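Local coordinates for ATP-dependent Clp protease adapter protein ClpS 2 (Agrobacterium fabrum, PDB 4YJX) that probably acts as an adaptor that modulates the substrate specificity of ClpAP-mediated, ATP-dependent protein degradation, binding the N-terminal domain of the chaperone ClpA, at residues M27-D32 with M96-P101. Numbering follows the deposited sequence.
Sequences MLLNDD and MFTTEP. With NFA (phenylalanine amide), chain F.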
# COMPACT_ATOMS: atom_id res chain seq x y z
N MET A 27 -1.49 5.53 0.15
CA MET A 27 -2.72 4.86 -0.26
C MET A 27 -2.45 3.55 -1.01
O MET A 27 -1.60 3.51 -1.89
CB MET A 27 -3.55 5.77 -1.17
CG MET A 27 -3.82 7.15 -0.62
SD MET A 27 -4.79 7.12 0.89
CE MET A 27 -6.28 6.31 0.36
N LEU A 28 -3.19 2.51 -0.65
CA LEU A 28 -3.25 1.28 -1.44
C LEU A 28 -4.43 1.38 -2.40
O LEU A 28 -5.55 1.64 -1.97
CB LEU A 28 -3.40 0.05 -0.54
CG LEU A 28 -3.82 -1.25 -1.24
CD1 LEU A 28 -2.75 -1.70 -2.22
CD2 LEU A 28 -4.12 -2.35 -0.23
N LEU A 29 -4.17 1.18 -3.69
CA LEU A 29 -5.21 1.23 -4.70
C LEU A 29 -5.60 -0.17 -5.13
O LEU A 29 -4.74 -1.05 -5.26
CB LEU A 29 -4.76 2.03 -5.91
CG LEU A 29 -4.19 3.42 -5.63
CD1 LEU A 29 -3.96 4.15 -6.94
CD2 LEU A 29 -5.12 4.21 -4.72
N ASN A 30 -6.89 -0.38 -5.35
CA ASN A 30 -7.36 -1.66 -5.85
C ASN A 30 -7.02 -1.86 -7.31
O ASN A 30 -6.83 -0.91 -8.06
CB ASN A 30 -8.87 -1.79 -5.66
CG ASN A 30 -9.37 -3.19 -5.95
OD1 ASN A 30 -8.82 -4.17 -5.44
ND2 ASN A 30 -10.40 -3.30 -6.78
N ASP A 31 -6.93 -3.12 -7.71
CA ASP A 31 -6.85 -3.49 -9.11
C ASP A 31 -7.41 -4.91 -9.21
O ASP A 31 -7.65 -5.55 -8.19
CB ASP A 31 -5.42 -3.40 -9.65
CG ASP A 31 -4.50 -4.50 -9.13
OD1 ASP A 31 -4.63 -5.66 -9.59
OD2 ASP A 31 -3.63 -4.20 -8.28
N ASP A 32 -7.63 -5.39 -10.43
CA ASP A 32 -8.28 -6.68 -10.62
C ASP A 32 -7.33 -7.86 -10.82
O ASP A 32 -7.78 -8.98 -10.97
CB ASP A 32 -9.23 -6.61 -11.83
CG ASP A 32 -10.50 -5.84 -11.53
OD1 ASP A 32 -10.82 -5.65 -10.34
OD2 ASP A 32 -11.19 -5.43 -12.49
N MET A 96 -0.51 -0.87 -7.13
CA MET A 96 -0.11 0.52 -7.02
C MET A 96 -0.28 1.06 -5.61
O MET A 96 -1.37 1.01 -5.04
CB MET A 96 -0.93 1.37 -7.99
CG MET A 96 -0.45 2.81 -8.07
SD MET A 96 1.27 2.97 -8.59
CE MET A 96 1.26 1.96 -10.07
N PHE A 97 0.81 1.57 -5.06
CA PHE A 97 0.77 2.37 -3.84
C PHE A 97 1.10 3.80 -4.22
O PHE A 97 2.11 4.06 -4.89
CB PHE A 97 1.77 1.87 -2.80
CG PHE A 97 1.35 0.60 -2.10
CD1 PHE A 97 0.86 0.64 -0.81
CD2 PHE A 97 1.47 -0.63 -2.73
CE1 PHE A 97 0.49 -0.52 -0.16
CE2 PHE A 97 1.10 -1.79 -2.08
CZ PHE A 97 0.62 -1.74 -0.80
N THR A 98 0.27 4.74 -3.78
CA THR A 98 0.50 6.15 -4.07
C THR A 98 0.63 6.95 -2.78
O THR A 98 0.39 6.44 -1.69
CB THR A 98 -0.64 6.74 -4.91
OG1 THR A 98 -1.77 6.99 -4.08
CG2 THR A 98 -1.04 5.79 -6.02
N THR A 99 1.03 8.21 -2.92
CA THR A 99 1.03 9.13 -1.81
C THR A 99 0.10 10.28 -2.15
O THR A 99 -0.14 10.56 -3.32
CB THR A 99 2.43 9.71 -1.50
OG1 THR A 99 2.76 10.71 -2.46
CG2 THR A 99 3.48 8.61 -1.50
N GLU A 100 -0.42 10.92 -1.13
CA GLU A 100 -1.18 12.14 -1.33
C GLU A 100 -1.17 12.90 -0.02
O GLU A 100 -1.14 12.29 1.05
CB GLU A 100 -2.61 11.83 -1.80
CG GLU A 100 -3.48 11.10 -0.80
CD GLU A 100 -4.87 10.79 -1.34
OE1 GLU A 100 -4.98 10.22 -2.45
OE2 GLU A 100 -5.86 11.13 -0.65
N PRO A 101 -1.17 14.24 -0.09
CA PRO A 101 -1.11 15.04 1.13
C PRO A 101 -2.40 14.96 1.93
O PRO A 101 -3.43 14.56 1.38
CB PRO A 101 -0.87 16.46 0.61
CG PRO A 101 -1.47 16.46 -0.76
CD PRO A 101 -1.28 15.07 -1.30
N NFA F . -9.06 -7.23 -5.93
CA NFA F . -7.85 -7.95 -6.07
C NFA F . -8.14 -9.38 -6.49
O NFA F . -9.28 -9.77 -6.57
CB NFA F . -7.11 -7.95 -4.75
CG NFA F . -6.49 -6.60 -4.44
CD1 NFA F . -5.71 -5.98 -5.34
CD2 NFA F . -6.73 -5.93 -3.10
CE1 NFA F . -5.09 -4.63 -5.04
CE2 NFA F . -6.18 -4.73 -2.83
CZ NFA F . -5.31 -4.04 -3.85
NXT NFA F . -7.07 -10.25 -6.81
O HOH W 1 -3.32 -1.81 -7.36
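Leu28 pairs with Phe97 at a non-hydrogen-bonded position of two antiparallel strands, its side chain slanting across the ring, and the leucine joins that ring to the bound phenylalanine amide. From CB outward, Leu28 meets first CE1 of Phe97; CG, set anti to the backbone N (chi1 166°), already lies near CZ of the ligand. The two methyls differ: CD1 touches both rings, CD2 the ligand. CD1 stands over one face of the Phe97 ring, offset toward its rim and 4.0 Å from the ring centroid, a CH-pi contact, and the same methyl comes within 3.8 Å of ligand CZ; CD2 turns to the ligand ring, at CE2 and CZ. Val39 of helix 36-47 and Leu95 also pack on Leu28, and Phe97 carries on into Ala81 and Ala84 of helix 74-89.

Backbone bonds pin the register: Met27 N gives its hydrogen to Thr98 O (2.8 Å), and Thr98 N returns one to Met27 O (2.9 Å). On the other face of the sheet, Leu29 CD1 presses on Thr98 CG2 at 3.5 Å, the two side chains crossing at about a right angle, while Met27 CG lies against the carboxylate of Glu100, whose OE2 forms a salt bridge with Lys25.

Past Leu29 a water links the two segments, donating to Leu29 O and Asp31 OD2 and accepting from Met96 N. Asn30 OD1 takes a hydrogen bond from the ligand amino N (3.1 Å), and Asp31 O a weak one; the ligand is also hydrogen-bonded to Thr34 O and His62 ND1. A hydrophobic pocket closed by an amino-group-binding rim is characteristic of the N-degron site of ClpS adaptors, here at the end of the central sheet strand.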